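Local coordinates for RagB/SusD family nutrient uptake outer membrane protein (Bacteroides thetaiotaomicron, PDB 7KV2), which probably binds beta-glucans at the bacterial cell surface as a SusD-family outer membrane protein, for uptake of the glycan by a gut bacterium, at residues C122-I126 and V147-R151; T301-Y306 and D316-C322; P323-Y329 and Q369-L375. All coordinates share one frame. Residues are numbered along the deposited sequence.

Contact 1 lies in the N-terminal half of the protein, where helices 110-130 and 137-162 pair. Contacts 2 and 3 belong to the C-terminal SusD-family part, across the centre of the chain from it. The centre of contact 1 is about 35 Å from that of contact 2 and about 40 Å from that of contact 3, without touching either. Contacts 2 and 3 are neighbours, with centres about 12 Å apart. Segment 316-322 runs directly into 323-329, and strand 373-375 packs back on segment 301-306: Pro305 CB is 3.7 Å from Phe374 CZ. In contact 2 the side chain of Phe321 is about 4 Å from a bound BTB, probably from the crystallisation liquor.

Contact 1: C122-I126 and V147-R151; sequences CNDVI and VIALR
Val147 is the apolar centre of this antiparallel helix pair, formed by helices 110-130 and 137-162 in the TPR-like helical part of the SusD fold. The two short axes approach to 9.3 Å and cross at -154°. Cys122 and Val147 set the register, with CA atoms 4.9 Å apart. Both side chains point across, and Cys122 CB is 4.1 Å from Val147 CB. Val125 CG1 meets Val147 CG1 at 3.8 Å. Ile126, with chi1 and chi2 both m, brings CD1 to 3.5 Å from Val147 CG2. Cys122 SG, in the m rotamer, rests 3.6 Å from Leu150 CB. Helix 43-53 covers this layer, with Ala53 on Cys122 and Val147. At the polar edge Arg151 extends through chi1 and chi2 t, then turns at chi3 p, so that its guanidinium reaches the first helix near Ile126. Asn123 (chi1 m) meets the edge of that group. Arg151 NH1 donates a hydrogen bond to Asn123 OD1 at 2.6 Å.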
ATOM      1  N   CYS A 122     -12.913  13.312  -7.430  1.00 23.04           N
ATOM      2  CA  CYS A 122     -13.819  13.288  -6.251  1.00 24.50           C
ATOM      3  C   CYS A 122     -14.592  14.626  -6.179  1.00 28.91           C
ATOM      4  O   CYS A 122     -15.828  14.600  -5.995  1.00 28.75           O
ATOM      5  CB  CYS A 122     -13.059  12.988  -4.960  1.00 24.37           C
ATOM      6  SG  CYS A 122     -12.454  11.256  -4.930  1.00 24.08           S
ATOM      7  N   ASN A 123     -13.871  15.738  -6.281  1.00 28.40           N
ATOM      8  CA  ASN A 123     -14.444  17.115  -6.246  1.00 31.64           C
ATOM      9  C   ASN A 123     -15.459  17.288  -7.390  1.00 30.88           C
ATOM     10  O   ASN A 123     -16.530  17.915  -7.143  1.00 30.98           O
ATOM     11  CB  ASN A 123     -13.302  18.138  -6.257  1.00 31.58           C
ATOM     12  CG  ASN A 123     -12.569  18.190  -4.934  1.00 30.73           C
ATOM     13  OD1 ASN A 123     -13.063  17.680  -3.918  1.00 29.76           O
ATOM     14  ND2 ASN A 123     -11.438  18.880  -4.933  1.00 32.59           N
ATOM     15  N   ASP A 124     -15.155  16.779  -8.586  1.00 30.34           N
ATOM     16  CA  ASP A 124     -16.047  16.834  -9.780  1.00 31.45           C
ATOM     17  C   ASP A 124     -17.407  16.236  -9.428  1.00 35.16           C
ATOM     18  O   ASP A 124     -18.430  16.863  -9.752  1.00 34.02           O
ATOM     19  CB  ASP A 124     -15.526  16.060 -10.990  1.00 31.97           C
ATOM     20  CG  ASP A 124     -14.359  16.692 -11.724  1.00 34.67           C
ATOM     21  OD1 ASP A 124     -14.128  17.898 -11.558  1.00 32.84           O
ATOM     22  OD2 ASP A 124     -13.701  15.965 -12.472  1.00 39.27           O
ATOM     23  N   VAL A 125     -17.427  15.070  -8.777  1.00 32.07           N
ATOM     24  CA  VAL A 125     -18.703  14.396  -8.404  1.00 30.34           C
ATOM     25  C   VAL A 125     -19.506  15.264  -7.427  1.00 34.49           C
ATOM     26  O   VAL A 125     -20.754  15.329  -7.590  1.00 34.72           O
ATOM     27  CB  VAL A 125     -18.461  12.970  -7.876  1.00 30.32           C
ATOM     28  CG1 VAL A 125     -19.686  12.409  -7.181  1.00 30.16           C
ATOM     29  CG2 VAL A 125     -18.022  12.059  -9.019  1.00 29.78           C
ATOM     30  N   ILE A 126     -18.865  15.872  -6.428  1.00 33.44           N
ATOM     31  CA  ILE A 126     -19.584  16.735  -5.449  1.00 36.96           C
ATOM     32  C   ILE A 126     -20.186  17.931  -6.210  1.00 39.18           C
ATOM     33  O   ILE A 126     -21.325  18.338  -5.884  1.00 40.26           O
ATOM     34  CB  ILE A 126     -18.658  17.198  -4.311  1.00 36.43           C
ATOM     35  CG1 ILE A 126     -18.103  16.011  -3.517  1.00 34.91           C
ATOM     36  CG2 ILE A 126     -19.363  18.203  -3.398  1.00 35.27           C
ATOM     37  CD1 ILE A 126     -19.162  15.045  -3.002  1.00 34.49           C
ATOM     38  N   VAL A 147     -17.066   9.102  -2.822  1.00 25.34           N
ATOM     39  CA  VAL A 147     -16.051  10.079  -3.293  1.00 24.65           C
ATOM     40  C   VAL A 147     -15.452  10.848  -2.119  1.00 23.24           C
ATOM     41  O   VAL A 147     -14.302  11.174  -2.255  1.00 24.01           O
ATOM     42  CB  VAL A 147     -16.560  10.995  -4.427  1.00 28.72           C
ATOM     43  CG1 VAL A 147     -17.069  10.164  -5.595  1.00 29.26           C
ATOM     44  CG2 VAL A 147     -17.610  11.997  -3.947  1.00 28.59           C
ATOM     45  N   ILE A 148     -16.136  11.103  -0.998  1.00 23.86           N
ATOM     46  CA  ILE A 148     -15.455  11.778   0.140  1.00 25.71           C
ATOM     47  C   ILE A 148     -14.430  10.803   0.759  1.00 26.27           C
ATOM     48  O   ILE A 148     -13.325  11.212   1.134  1.00 23.69           O
ATOM     49  CB  ILE A 148     -16.463  12.301   1.176  1.00 27.76           C
ATOM     50  CG1 ILE A 148     -17.416  13.350   0.584  1.00 31.74           C
ATOM     51  CG2 ILE A 148     -15.702  12.841   2.373  1.00 28.34           C
ATOM     52  CD1 ILE A 148     -18.567  13.705   1.532  1.00 36.52           C
ATOM     53  N   ALA A 149     -14.765   9.522   0.843  1.00 24.78           N
ATOM     54  CA  ALA A 149     -13.854   8.509   1.408  1.00 22.92           C
ATOM     55  C   ALA A 149     -12.657   8.348   0.475  1.00 21.46           C
ATOM     56  O   ALA A 149     -11.528   8.339   0.986  1.00 20.90           O
ATOM     57  CB  ALA A 149     -14.580   7.195   1.608  1.00 24.59           C
ATOM     58  N   LEU A 150     -12.879   8.242  -0.835  1.00 22.15           N
ATOM     59  CA  LEU A 150     -11.770   8.206  -1.830  1.00 20.94           C
ATOM     60  C   LEU A 150     -10.934   9.469  -1.697  1.00 23.87           C
ATOM     61  O   LEU A 150      -9.701   9.401  -1.812  1.00 20.56           O
ATOM     62  CB  LEU A 150     -12.305   8.046  -3.244  1.00 21.07           C
ATOM     63  CG  LEU A 150     -12.821   6.648  -3.607  1.00 22.42           C
ATOM     64  CD1 LEU A 150     -13.542   6.713  -4.944  1.00 22.94           C
ATOM     65  CD2 LEU A 150     -11.690   5.617  -3.683  1.00 22.41           C
ATOM     66  N   ARG A 151     -11.572  10.616  -1.460  1.00 22.75           N
ATOM     67  CA  ARG A 151     -10.791  11.868  -1.417  1.00 21.77           C
ATOM     68  C   ARG A 151      -9.812  11.820  -0.246  1.00 20.11           C
ATOM     69  O   ARG A 151      -8.687  12.233  -0.436  1.00 21.60           O
ATOM     70  CB  ARG A 151     -11.713  13.086  -1.302  1.00 25.07           C
ATOM     71  CG  ARG A 151     -10.973  14.402  -1.452  1.00 25.70           C
ATOM     72  CD  ARG A 151     -11.946  15.554  -1.760  1.00 28.95           C
ATOM     73  NE  ARG A 151     -12.823  15.788  -0.628  1.00 31.61           N
ATOM     74  CZ  ARG A 151     -14.002  16.431  -0.685  1.00 35.72           C
ATOM     75  NH1 ARG A 151     -14.461  16.900  -1.828  1.00 34.99           N
ATOM     76  NH2 ARG A 151     -14.718  16.580   0.406  1.00 38.81           N
TER

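Contact 2: T301-Y306 and D316-C322; sequences TLISPY and DRGWGFC
Four backbone hydrogen bonds tie segment 301-306 to segment 316-322, which has no regular helix or strand. Gly318 N donates to Pro305 O at 2.9 Å, and Trp319 N to Thr301 O at 2.7 Å. Gly320 N donates to Ser304 O at 2.9 Å, and Phe321 N to Leu302 O at 3.0 Å. Thr301 and Leu302 are helical, and 304-306 is loop. One water donates to Thr301 OG1 (3.2 Å) and Arg317 O (2.9 Å); another donates to Ile303 O (2.7 Å) and Cys322 O (2.8 Å). Thr301 OG1 also bonds to Glu393 O and Trp396 NE1. Loop 316-322 of the SusD-family region, between helices 299-303 and 326-331, folds back on the first of them. Gly318 lies tight against Thr301 and Ser304: a CB there would clash with Thr301 O and Ser304 CB. Gly320 has positive phi (70°), which favours glycine. Tyr306 CA makes a CH···O contact with Gly318 O at 3.3 Å. In the packing, Thr301 CG2 (chi1 m) sits 3.7 Å from the centroid of the five-membered ring of Trp319, over its face. Leu302 CD2 touches Trp319 CE3 at 3.6 Å. Ile303 CG2 meets Cys322 CB at 4.0 Å.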
ATOM      1  N   THR A 301       6.628  -7.032 -12.461  1.00 14.83           N
ATOM      2  CA  THR A 301       7.758  -6.809 -13.401  1.00 15.18           C
ATOM      3  C   THR A 301       8.865  -6.081 -12.623  1.00 14.89           C
ATOM      4  O   THR A 301      10.057  -6.425 -12.773  1.00 16.75           O
ATOM      5  CB  THR A 301       7.325  -6.037 -14.652  1.00 18.06           C
ATOM      6  OG1 THR A 301       6.409  -6.846 -15.418  1.00 18.05           O
ATOM      7  CG2 THR A 301       8.532  -5.689 -15.502  1.00 18.09           C
ATOM      8  N   LEU A 302       8.516  -5.079 -11.827  1.00 15.72           N
ATOM      9  CA  LEU A 302       9.530  -4.243 -11.108  1.00 15.55           C
ATOM     10  C   LEU A 302      10.410  -5.101 -10.197  1.00 15.77           C
ATOM     11  O   LEU A 302      11.648  -4.935 -10.280  1.00 16.26           O
ATOM     12  CB  LEU A 302       8.829  -3.168 -10.286  1.00 15.97           C
ATOM     13  CG  LEU A 302       8.175  -2.079 -11.130  1.00 17.82           C
ATOM     14  CD1 LEU A 302       7.289  -1.172 -10.305  1.00 16.86           C
ATOM     15  CD2 LEU A 302       9.231  -1.255 -11.840  1.00 21.87           C
ATOM     16  N   ILE A 303       9.853  -6.091  -9.485  1.00 15.45           N
ATOM     17  CA  ILE A 303      10.529  -6.697  -8.295  1.00 14.22           C
ATOM     18  C   ILE A 303      10.863  -8.181  -8.490  1.00 15.25           C
ATOM     19  O   ILE A 303      11.361  -8.787  -7.550  1.00 15.21           O
ATOM     20  CB  ILE A 303       9.641  -6.466  -7.066  1.00 15.18           C
ATOM     21  CG1 ILE A 303       8.358  -7.301  -7.191  1.00 16.79           C
ATOM     22  CG2 ILE A 303       9.373  -4.977  -6.855  1.00 14.95           C
ATOM     23  CD1 ILE A 303       7.527  -7.379  -5.941  1.00 17.68           C
ATOM     24  N   SER A 304      10.703  -8.726  -9.692  1.00 14.09           N
ATOM     25  CA  SER A 304      11.089 -10.124  -9.998  1.00 14.34           C
ATOM     26  C   SER A 304      12.494 -10.170 -10.579  1.00 15.81           C
ATOM     27  O   SER A 304      13.029  -9.148 -11.024  1.00 15.81           O
ATOM     28  CB  SER A 304      10.031 -10.706 -10.857  1.00 15.43           C
ATOM     29  OG  SER A 304       8.803 -10.711 -10.112  1.00 15.59           O
ATOM     30  N   PRO A 305      13.157 -11.333 -10.515  1.00 15.44           N
ATOM     31  CA  PRO A 305      14.586 -11.429 -10.812  1.00 17.16           C
ATOM     32  C   PRO A 305      14.828 -11.133 -12.297  1.00 17.44           C
ATOM     33  O   PRO A 305      14.094 -11.526 -13.175  1.00 17.59           O
ATOM     34  CB  PRO A 305      15.012 -12.856 -10.504  1.00 15.92           C
ATOM     35  CG  PRO A 305      13.819 -13.481  -9.826  1.00 17.53           C
ATOM     36  CD  PRO A 305      12.594 -12.626 -10.104  1.00 16.09           C
ATOM     37  N   TYR A 306      15.901 -10.394 -12.544  1.00 18.23           N
ATOM     38  CA  TYR A 306      16.300  -9.974 -13.898  1.00 16.53           C
ATOM     39  C   TYR A 306      16.783 -11.197 -14.691  1.00 16.79           C
ATOM     40  O   TYR A 306      17.689 -11.955 -14.212  1.00 16.44           O
ATOM     41  CB  TYR A 306      17.374  -8.894 -13.765  1.00 19.03           C
ATOM     42  CG  TYR A 306      17.643  -8.105 -15.029  1.00 18.43           C
ATOM     43  CD1 TYR A 306      16.639  -7.426 -15.678  1.00 18.64           C
ATOM     44  CD2 TYR A 306      18.944  -8.001 -15.532  1.00 18.21           C
ATOM     45  CE1 TYR A 306      16.891  -6.654 -16.805  1.00 18.88           C
ATOM     46  CE2 TYR A 306      19.211  -7.227 -16.643  1.00 18.07           C
ATOM     47  CZ  TYR A 306      18.193  -6.541 -17.263  1.00 19.37           C
ATOM     48  OH  TYR A 306      18.440  -5.778 -18.357  1.00 19.75           O
ATOM     49  N   ASP A 316       8.311 -15.983 -13.130  1.00 17.83           N
ATOM     50  CA  ASP A 316       8.741 -15.227 -14.331  1.00 16.78           C
ATOM     51  C   ASP A 316       9.707 -14.108 -13.913  1.00 19.21           C
ATOM     52  O   ASP A 316       9.878 -13.820 -12.681  1.00 17.76           O
ATOM     53  CB  ASP A 316       7.540 -14.703 -15.094  1.00 17.28           C
ATOM     54  CG  ASP A 316       6.805 -15.702 -15.993  1.00 18.54           C
ATOM     55  OD1 ASP A 316       7.193 -16.903 -16.040  1.00 19.44           O
ATOM     56  OD2 ASP A 316       5.817 -15.270 -16.615  1.00 22.02           O
ATOM     57  N   ARG A 317      10.336 -13.522 -14.928  1.00 17.96           N
ATOM     58  CA  ARG A 317      11.397 -12.511 -14.784  1.00 17.39           C
ATOM     59  C   ARG A 317      10.815 -11.128 -14.499  1.00 16.84           C
ATOM     60  O   ARG A 317       9.672 -10.829 -14.795  1.00 16.32           O
ATOM     61  CB  ARG A 317      12.241 -12.474 -16.067  1.00 18.43           C
ATOM     62  CG  ARG A 317      11.488 -11.969 -17.292  1.00 20.41           C
ATOM     63  CD  ARG A 317      12.184 -12.435 -18.549  1.00 24.24           C
ATOM     64  NE  ARG A 317      11.588 -11.754 -19.667  1.00 28.40           N
ATOM     65  CZ  ARG A 317      11.370 -12.301 -20.851  1.00 32.25           C
ATOM     66  NH1 ARG A 317      11.689 -13.561 -21.071  1.00 29.45           N
ATOM     67  NH2 ARG A 317      10.844 -11.553 -21.818  1.00 34.48           N
ATOM     68  N   GLY A 318      11.690 -10.244 -14.052  1.00 15.93           N
ATOM     69  CA  GLY A 318      11.375  -8.837 -13.838  1.00 16.25           C
ATOM     70  C   GLY A 318      12.617  -8.002 -13.988  1.00 15.93           C
ATOM     71  O   GLY A 318      13.519  -8.454 -14.721  1.00 16.08           O
ATOM     72  N   TRP A 319      12.675  -6.857 -13.302  1.00 16.38           N
ATOM     73  CA  TRP A 319      13.797  -5.895 -13.437  1.00 14.96           C
ATOM     74  C   TRP A 319      14.737  -5.858 -12.225  1.00 16.59           C
ATOM     75  O   TRP A 319      15.642  -5.020 -12.230  1.00 16.82           O
ATOM     76  CB  TRP A 319      13.201  -4.526 -13.736  1.00 16.26           C
ATOM     77  CG  TRP A 319      12.491  -4.447 -15.045  1.00 17.19           C
ATOM     78  CD1 TRP A 319      12.621  -5.254 -16.134  1.00 18.89           C
ATOM     79  CD2 TRP A 319      11.596  -3.396 -15.435  1.00 17.98           C
ATOM     80  NE1 TRP A 319      11.823  -4.790 -17.150  1.00 19.87           N
ATOM     81  CE2 TRP A 319      11.192  -3.654 -16.755  1.00 18.49           C
ATOM     82  CE3 TRP A 319      11.088  -2.284 -14.772  1.00 20.49           C
ATOM     83  CZ2 TRP A 319      10.268  -2.854 -17.418  1.00 20.59           C
ATOM     84  CZ3 TRP A 319      10.177  -1.484 -15.428  1.00 22.35           C
ATOM     85  CH2 TRP A 319       9.781  -1.771 -16.736  1.00 19.93           C
ATOM     86  N   GLY A 320      14.531  -6.701 -11.204  1.00 15.44           N
ATOM     87  CA  GLY A 320      15.407  -6.868 -10.032  1.00 15.85           C
ATOM     88  C   GLY A 320      15.398  -5.672  -9.068  1.00 15.75           C
ATOM     89  O   GLY A 320      16.414  -5.429  -8.366  1.00 16.06           O
ATOM     90  N   PHE A 321      14.308  -4.937  -8.994  1.00 15.32           N
ATOM     91  CA  PHE A 321      14.096  -3.973  -7.903  1.00 14.65           C
ATOM     92  C   PHE A 321      13.608  -4.686  -6.652  1.00 18.34           C
ATOM     93  O   PHE A 321      13.001  -5.794  -6.715  1.00 15.80           O
ATOM     94  CB  PHE A 321      13.186  -2.828  -8.304  1.00 15.44           C
ATOM     95  CG  PHE A 321      13.782  -1.927  -9.372  1.00 15.99           C
ATOM     96  CD1 PHE A 321      14.650  -0.898  -9.050  1.00 16.43           C
ATOM     97  CD2 PHE A 321      13.406  -2.070 -10.699  1.00 16.56           C
ATOM     98  CE1 PHE A 321      15.181  -0.074 -10.043  1.00 15.61           C
ATOM     99  CE2 PHE A 321      13.931  -1.260 -11.699  1.00 18.43           C
ATOM    100  CZ  PHE A 321      14.795  -0.234 -11.360  1.00 17.38           C
ATOM    101  N   CYS A 322      13.823  -3.991  -5.528  1.00 15.28           N
ATOM    102  CA  CYS A 322      13.397  -4.383  -4.178  1.00 15.23           C
ATOM    103  C   CYS A 322      13.666  -5.853  -3.869  1.00 16.38           C
ATOM    104  O   CYS A 322      12.747  -6.524  -3.407  1.00 17.26           O
ATOM    105  CB  CYS A 322      11.936  -4.050  -3.992  1.00 17.92           C
ATOM    106  SG  CYS A 322      11.646  -2.264  -4.052  1.00 20.31           S
TER
HETATM  107  O   HOH W   1       7.953  -9.360 -16.592  1.00 37.00           O
HETATM  108  O   HOH W   2      11.535  -8.577  -4.824  1.00 14.49           O

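Contact 3: P323-Y329 and Q369-L375; sequences PVRKETY and QDTGFFL
Val324 N donates to Phe373 O at 3.0 Å, joining the extended approach to helix 326-331 to the start of strand 373-375. The carbonyl of Val324 is also satisfied: Thr371 OG1 donates to Val324 O at 2.6 Å. That hydroxyl accepts from Phe373 N at 3.0 Å, which closes an ST turn, with Thr371 in the p rotamer. Gly372, with phi 88°, carries the chain round it. Arg325 is at the N-cap position, and its O accepts from Thr328 N at 2.9 Å. Its CA-to-CB bond points away from 369-375, and its NE donates to Leu81 O. Gln369 OE1 takes Val83 N and Gly84 N. Val324 CB lies 3.9 Å from Phe373 CB, and Val324 CG2 3.9 Å from Leu375 CB. Tyr329 (chi1 t) and Phe373 (chi1 m) form an offset stack, with centroids 4.6 Å apart and planes at 25°. Across a long connection including helix 346-355, strand 373-375 pairs with 343-345 in a small antiparallel sheet that packs on the start of helix 326-331.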
ATOM      1  N   PRO A 323      14.916  -6.356  -3.980  1.00 16.67           N
ATOM      2  CA  PRO A 323      15.300  -7.637  -3.374  1.00 17.81           C
ATOM      3  C   PRO A 323      14.944  -7.606  -1.888  1.00 16.83           C
ATOM      4  O   PRO A 323      14.871  -6.522  -1.281  1.00 13.86           O
ATOM      5  CB  PRO A 323      16.832  -7.703  -3.389  1.00 19.02           C
ATOM      6  CG  PRO A 323      17.264  -6.623  -4.300  1.00 19.19           C
ATOM      7  CD  PRO A 323      16.093  -5.695  -4.545  1.00 16.72           C
ATOM      8  N   VAL A 324      14.576  -8.763  -1.351  1.00 16.14           N
ATOM      9  CA  VAL A 324      14.297  -8.888   0.095  1.00 15.34           C
ATOM     10  C   VAL A 324      15.643  -9.076   0.827  1.00 15.08           C
ATOM     11  O   VAL A 324      16.472  -9.879   0.381  1.00 15.27           O
ATOM     12  CB  VAL A 324      13.334 -10.052   0.379  1.00 16.47           C
ATOM     13  CG1 VAL A 324      13.220 -10.253   1.884  1.00 16.95           C
ATOM     14  CG2 VAL A 324      11.991  -9.826  -0.305  1.00 15.31           C
ATOM     15  N   ARG A 325      15.873  -8.264   1.864  1.00 17.68           N
ATOM     16  CA  ARG A 325      17.109  -8.324   2.696  1.00 16.98           C
ATOM     17  C   ARG A 325      17.281  -9.708   3.306  1.00 16.91           C
ATOM     18  O   ARG A 325      16.298 -10.325   3.777  1.00 16.21           O
ATOM     19  CB  ARG A 325      17.064  -7.276   3.804  1.00 18.47           C
ATOM     20  CG  ARG A 325      16.943  -5.851   3.288  1.00 17.17           C
ATOM     21  CD  ARG A 325      16.963  -4.913   4.455  1.00 19.77           C
ATOM     22  NE  ARG A 325      16.887  -3.507   4.077  1.00 20.31           N
ATOM     23  CZ  ARG A 325      17.481  -2.529   4.753  1.00 20.05           C
ATOM     24  NH1 ARG A 325      18.296  -2.794   5.765  1.00 21.05           N
ATOM     25  NH2 ARG A 325      17.313  -1.284   4.367  1.00 19.30           N
ATOM     26  N   LYS A 326      18.501 -10.223   3.255  1.00 19.53           N
ATOM     27  CA  LYS A 326      18.858 -11.472   3.974  1.00 19.94           C
ATOM     28  C   LYS A 326      18.358 -11.373   5.417  1.00 18.72           C
ATOM     29  O   LYS A 326      17.797 -12.371   5.928  1.00 16.92           O
ATOM     30  CB  LYS A 326      20.368 -11.694   3.903  1.00 23.24           C
ATOM     31  CG  LYS A 326      20.896 -12.971   4.539  1.00 31.38           C
ATOM     32  CD  LYS A 326      22.419 -13.096   4.475  1.00 36.73           C
ATOM     33  CE  LYS A 326      22.916 -14.440   4.966  1.00 43.84           C
ATOM     34  NZ  LYS A 326      24.396 -14.492   5.008  1.00 51.41           N
ATOM     35  N   GLU A 327      18.485 -10.208   6.052  1.00 18.95           N
ATOM     36  CA  GLU A 327      18.088 -10.046   7.470  1.00 19.95           C
ATOM     37  C   GLU A 327      16.577 -10.252   7.635  1.00 20.66           C
ATOM     38  O   GLU A 327      16.153 -10.682   8.716  1.00 20.06           O
ATOM     39  CB  GLU A 327      18.530  -8.681   7.994  1.00 21.92           C
ATOM     40  CG  GLU A 327      20.062  -8.540   8.026  1.00 24.08           C
ATOM     41  CD  GLU A 327      20.797  -8.445   6.682  1.00 23.40           C
ATOM     42  OE1 GLU A 327      20.217  -7.976   5.679  1.00 23.65           O
ATOM     43  OE2 GLU A 327      21.979  -8.776   6.641  1.00 22.94           O
ATOM     44  N   THR A 328      15.781  -9.951   6.607  1.00 19.76           N
ATOM     45  CA  THR A 328      14.313 -10.159   6.650  1.00 17.39           C
ATOM     46  C   THR A 328      14.044 -11.654   6.713  1.00 16.16           C
ATOM     47  O   THR A 328      13.326 -12.115   7.602  1.00 16.63           O
ATOM     48  CB  THR A 328      13.636  -9.480   5.446  1.00 17.13           C
ATOM     49  OG1 THR A 328      13.833  -8.072   5.568  1.00 17.64           O
ATOM     50  CG2 THR A 328      12.176  -9.797   5.368  1.00 17.51           C
ATOM     51  N   TYR A 329      14.705 -12.411   5.882  1.00 17.36           N
ATOM     52  CA  TYR A 329      14.533 -13.886   5.920  1.00 18.91           C
ATOM     53  C   TYR A 329      14.946 -14.459   7.293  1.00 20.96           C
ATOM     54  O   TYR A 329      14.206 -15.341   7.868  1.00 20.97           O
ATOM     55  CB  TYR A 329      15.350 -14.519   4.816  1.00 19.02           C
ATOM     56  CG  TYR A 329      15.311 -16.022   4.841  1.00 21.32           C
ATOM     57  CD1 TYR A 329      14.329 -16.723   4.174  1.00 21.08           C
ATOM     58  CD2 TYR A 329      16.314 -16.739   5.480  1.00 26.88           C
ATOM     59  CE1 TYR A 329      14.350 -18.112   4.139  1.00 23.67           C
ATOM     60  CE2 TYR A 329      16.323 -18.126   5.483  1.00 28.21           C
ATOM     61  CZ  TYR A 329      15.336 -18.816   4.812  1.00 28.00           C
ATOM     62  OH  TYR A 329      15.375 -20.193   4.822  1.00 27.44           O
ATOM     63  N   GLN A 369      22.454  -4.832  -5.111  1.00 19.04           N
ATOM     64  CA  GLN A 369      21.865  -5.225  -3.807  1.00 19.37           C
ATOM     65  C   GLN A 369      21.182  -6.595  -3.886  1.00 18.40           C
ATOM     66  O   GLN A 369      20.467  -6.931  -2.944  1.00 18.60           O
ATOM     67  CB  GLN A 369      20.948  -4.117  -3.278  1.00 19.55           C
ATOM     68  CG  GLN A 369      21.667  -2.776  -3.190  1.00 20.01           C
ATOM     69  CD  GLN A 369      20.749  -1.626  -2.819  1.00 22.19           C
ATOM     70  OE1 GLN A 369      19.596  -1.540  -3.290  1.00 18.67           O
ATOM     71  NE2 GLN A 369      21.279  -0.677  -2.053  1.00 19.75           N
ATOM     72  N   ASP A 370      21.592  -7.456  -4.804  1.00 17.34           N
ATOM     73  CA  ASP A 370      21.049  -8.833  -4.920  1.00 17.43           C
ATOM     74  C   ASP A 370      21.287  -9.590  -3.616  1.00 19.01           C
ATOM     75  O   ASP A 370      22.390  -9.475  -3.035  1.00 18.84           O
ATOM     76  CB  ASP A 370      21.710  -9.639  -6.039  1.00 17.86           C
ATOM     77  CG  ASP A 370      21.119 -11.045  -6.157  1.00 19.12           C
ATOM     78  OD1 ASP A 370      19.983 -11.160  -6.672  1.00 17.06           O
ATOM     79  OD2 ASP A 370      21.792 -12.011  -5.728  1.00 20.76           O
ATOM     80  N   THR A 371      20.284 -10.317  -3.138  1.00 16.70           N
ATOM     81  CA  THR A 371      20.427 -11.178  -1.940  1.00 17.71           C
ATOM     82  C   THR A 371      20.128 -12.636  -2.287  1.00 17.49           C
ATOM     83  O   THR A 371      20.321 -13.491  -1.382  1.00 19.88           O
ATOM     84  CB  THR A 371      19.464 -10.738  -0.839  1.00 17.39           C
ATOM     85  OG1 THR A 371      18.149 -10.876  -1.392  1.00 17.02           O
ATOM     86  CG2 THR A 371      19.734  -9.322  -0.394  1.00 18.41           C
ATOM     87  N   GLY A 372      19.588 -12.920  -3.475  1.00 17.31           N
ATOM     88  CA  GLY A 372      19.020 -14.259  -3.764  1.00 18.04           C
ATOM     89  C   GLY A 372      17.548 -14.377  -3.370  1.00 17.53           C
ATOM     90  O   GLY A 372      16.891 -15.365  -3.793  1.00 16.54           O
ATOM     91  N   PHE A 373      16.995 -13.404  -2.630  1.00 15.73           N
ATOM     92  CA  PHE A 373      15.585 -13.416  -2.182  1.00 16.62           C
ATOM     93  C   PHE A 373      14.816 -12.313  -2.881  1.00 15.46           C
ATOM     94  O   PHE A 373      15.339 -11.143  -2.987  1.00 14.96           O
ATOM     95  CB  PHE A 373      15.454 -13.197  -0.676  1.00 16.36           C
ATOM     96  CG  PHE A 373      16.098 -14.259   0.190  1.00 18.16           C
ATOM     97  CD1 PHE A 373      15.449 -15.455   0.445  1.00 19.43           C
ATOM     98  CD2 PHE A 373      17.332 -14.037   0.783  1.00 21.24           C
ATOM     99  CE1 PHE A 373      16.037 -16.422   1.246  1.00 20.19           C
ATOM    100  CE2 PHE A 373      17.887 -14.985   1.646  1.00 23.76           C
ATOM    101  CZ  PHE A 373      17.252 -16.188   1.844  1.00 20.31           C
ATOM    102  N   PHE A 374      13.589 -12.629  -3.255  1.00 16.02           N
ATOM    103  CA  PHE A 374      12.625 -11.667  -3.839  1.00 15.71           C
ATOM    104  C   PHE A 374      11.305 -11.732  -3.086  1.00 14.07           C
ATOM    105  O   PHE A 374      11.043 -12.727  -2.376  1.00 14.11           O
ATOM    106  CB  PHE A 374      12.495 -11.893  -5.356  1.00 16.06           C
ATOM    107  CG  PHE A 374      13.800 -11.717  -6.097  1.00 15.42           C
ATOM    108  CD1 PHE A 374      14.729 -12.741  -6.149  1.00 14.39           C
ATOM    109  CD2 PHE A 374      14.153 -10.482  -6.618  1.00 15.46           C
ATOM    110  CE1 PHE A 374      15.958 -12.549  -6.753  1.00 15.01           C
ATOM    111  CE2 PHE A 374      15.377 -10.307  -7.245  1.00 17.31           C
ATOM    112  CZ  PHE A 374      16.271 -11.351  -7.330  1.00 15.59           C
ATOM    113  N   LEU A 375      10.505 -10.678  -3.220  1.00 14.08           N
ATOM    114  CA  LEU A 375       9.238 -10.536  -2.461  1.00 14.35           C
ATOM    115  C   LEU A 375       8.204 -11.438  -3.137  1.00 13.45           C
ATOM    116  O   LEU A 375       7.600 -11.070  -4.167  1.00 15.01           O
ATOM    117  CB  LEU A 375       8.798  -9.077  -2.446  1.00 13.56           C
ATOM    118  CG  LEU A 375       7.498  -8.799  -1.694  1.00 14.54           C
ATOM    119  CD1 LEU A 375       7.655  -9.082  -0.210  1.00 15.71           C
ATOM    120  CD2 LEU A 375       7.081  -7.356  -1.897  1.00 14.58           C
TER